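Local coordinates for protein endoglucanase (Acetivibrio cellulolyticus, PDB 5NRM) that is the cohesin domain that binds a dockerin in cellulosome assembly, within a larger protein that probably hydrolyses internal beta-1,4-glucosidic bonds of cellulose, at residues Y41-K45 and F99-A105. Sequence-based numbering, arbitrary orientation.
Sequences YDATK and FNIKSSA
K45 and K102 meet where the loop joining strands 34-41 and 46-53 passes the end of strand 92-101, at an edge of the jelly-roll beta-sandwich of the cohesin domain. K102 N donates to K45 O over 2.9 Å in a nearly straight bond (171° at the hydrogen), which continues the antiparallel pairing of strands 46-53 and 92-101 one residue beyond the end of each. With CG anti to its carbonyl carbon (chi1 -63°) and the chain extended from there, the K102 side chain runs back along the loop: CB and CG pack on the K45 carbonyl, CD lies 3.5 Å from T44 O, and NZ reaches A43 O at 2.8 Å, nearly in line with the carbonyl bond. The side chain of K45 leaves in another direction; its CG brushes A105 CB, and its ammonium is hydrogen-bonded to K110 O. Next to them, a water donates to T44 O; in one of the two conformers of S104, in the type I turn K102-A105, OG also meets this water. Within the loop, D42 OD1 accepts from T44 N, which makes an Asx turn, and also from T44 OG1 at 2.6 Å, both donors on the same face of the carboxylate.

Deeper in the domain, F99 places CE1 over one face of the Y41 ring, 3.6 Å from Y41 CG, in an oblique pair with planes at 57°. L46, V18 and V20 also pack on F99, while Y41 OH is hydrogen-bonded to G72 N. The contact thus grades from an aromatic pair in the core to a polar edge, where consecutive loop carbonyls are satisfied by an ammonium, a water and a backbone amide.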
loop_
_atom_site.group_PDB
_atom_site.type_symbol
_atom_site.label_atom_id
_atom_site.label_comp_id
_atom_site.label_asym_id
_atom_site.label_seq_id
_atom_site.Cartn_x
_atom_site.Cartn_y
_atom_site.Cartn_z
ATOM N N TYR A 41 13.575 3.674 -1.343
ATOM C CA TYR A 41 14.169 4.977 -1.718
ATOM C C TYR A 41 15.613 4.974 -1.338
ATOM O O TYR A 41 16.048 4.294 -0.369
ATOM C CB TYR A 41 13.351 6.126 -1.143
ATOM C CG TYR A 41 13.336 6.157 0.355
ATOM C CD1 TYR A 41 14.339 6.865 1.087
ATOM C CD2 TYR A 41 12.358 5.494 1.082
ATOM C CE1 TYR A 41 14.359 6.836 2.471
ATOM C CE2 TYR A 41 12.376 5.475 2.447
ATOM C CZ TYR A 41 13.362 6.152 3.170
ATOM O OH TYR A 41 13.413 6.113 4.571
ATOM N N ASP A 42 16.359 5.846 -1.992
ATOM C CA ASP A 42 17.819 5.912 -1.707
ATOM C C ASP A 42 18.053 6.724 -0.435
ATOM O O ASP A 42 18.048 7.988 -0.424
ATOM C CB ASP A 42 18.544 6.557 -2.885
ATOM C CG ASP A 42 20.034 6.649 -2.705
ATOM O OD1 ASP A 42 20.517 6.366 -1.587
ATOM O OD2 ASP A 42 20.705 6.998 -3.712
ATOM N N ALA A 43 18.204 5.988 0.668
ATOM C CA ALA A 43 18.291 6.663 1.974
ATOM C C ALA A 43 19.653 7.310 2.130
ATOM O O ALA A 43 19.805 8.087 3.066
ATOM C CB ALA A 43 18.039 5.697 3.124
ATOM N N THR A 44 20.622 7.106 1.221
ATOM C CA THR A 44 21.877 7.838 1.342
ATOM C C THR A 44 21.710 9.283 0.897
ATOM O O THR A 44 22.561 10.113 1.234
ATOM C CB THR A 44 23.003 7.208 0.505
ATOM O OG1 THR A 44 22.819 7.463 -0.903
ATOM C CG2 THR A 44 23.150 5.774 0.829
ATOM N N LYS A 45 20.613 9.574 0.201
ATOM C CA LYS A 45 20.338 10.913 -0.293
ATOM C C LYS A 45 19.061 11.564 0.243
ATOM O O LYS A 45 18.943 12.764 0.183
ATOM C CB LYS A 45 20.281 10.892 -1.785
ATOM C CG LYS A 45 21.591 10.465 -2.432
ATOM C CD LYS A 45 21.446 10.452 -3.949
ATOM C CE LYS A 45 22.589 9.662 -4.580
ATOM N NZ LYS A 45 22.881 10.225 -5.892
ATOM N N PHE A 99 10.096 13.924 1.589
ATOM C CA PHE A 99 11.469 13.772 1.999
ATOM C C PHE A 99 12.144 15.125 2.247
ATOM O O PHE A 99 11.794 16.120 1.643
ATOM C CB PHE A 99 12.233 13.098 0.843
ATOM C CG PHE A 99 11.734 11.715 0.499
ATOM C CD1 PHE A 99 12.112 10.604 1.253
ATOM C CD2 PHE A 99 10.841 11.559 -0.567
ATOM C CE1 PHE A 99 11.661 9.335 0.844
ATOM C CE2 PHE A 99 10.425 10.322 -0.964
ATOM C CZ PHE A 99 10.796 9.215 -0.210
ATOM N N ASN A 100 13.232 15.105 3.034
ATOM C CA ASN A 100 14.248 16.139 3.002
ATOM C C ASN A 100 15.434 15.555 2.212
ATOM O O ASN A 100 15.820 14.412 2.446
ATOM C CB ASN A 100 14.676 16.461 4.409
ATOM C CG ASN A 100 13.661 17.264 5.188
ATOM O OD1 ASN A 100 12.857 18.005 4.626
ATOM N ND2 ASN A 100 13.650 17.067 6.483
ATOM N N ILE A 101 15.959 16.308 1.251
ATOM C CA ILE A 101 17.091 15.929 0.512
ATOM C C ILE A 101 18.315 16.256 1.323
ATOM O O ILE A 101 18.530 17.446 1.663
ATOM C CB ILE A 101 17.135 16.657 -0.852
ATOM C CG1 ILE A 101 15.864 16.407 -1.655
ATOM C CG2 ILE A 101 18.334 16.140 -1.657
ATOM C CD1 ILE A 101 15.670 17.291 -2.854
ATOM N N LYS A 102 19.209 15.275 1.554
ATOM C CA LYS A 102 20.368 15.508 2.353
ATOM C C LYS A 102 21.249 16.600 1.700
ATOM O O LYS A 102 21.465 16.585 0.480
ATOM C CB LYS A 102 21.145 14.221 2.613
ATOM C CG LYS A 102 20.268 13.272 3.420
ATOM C CD LYS A 102 21.026 11.994 3.787
ATOM C CE LYS A 102 20.255 11.098 4.743
ATOM N NZ LYS A 102 21.014 9.813 4.976
ATOM N N SER A 103 21.804 17.459 2.540
ATOM C CA SER A 103 22.644 18.557 2.050
ATOM C C SER A 103 23.938 18.084 1.385
ATOM O O SER A 103 24.447 18.814 0.552
ATOM C CB SER A 103 22.978 19.575 3.157
ATOM O OG SER A 103 23.510 18.894 4.317
ATOM N N SER A 104 24.399 16.862 1.673
ATOM C CA SER A 104 25.607 16.249 1.096
ATOM C C SER A 104 25.434 15.721 -0.304
ATOM O O SER A 104 26.407 15.422 -0.944
ATOM C CB SER A 104 26.041 15.037 1.931
ATOM O OG SER A 104 25.010 14.057 1.904
ATOM N N ALA A 105 24.190 15.555 -0.745
ATOM C CA ALA A 105 23.929 14.894 -1.992
ATOM C C ALA A 105 24.391 15.761 -3.170
ATOM O O ALA A 105 24.159 16.956 -3.186
ATOM C CB ALA A 105 22.457 14.548 -2.104
HETATM O O HOH W 1 23.823 12.353 -0.086
#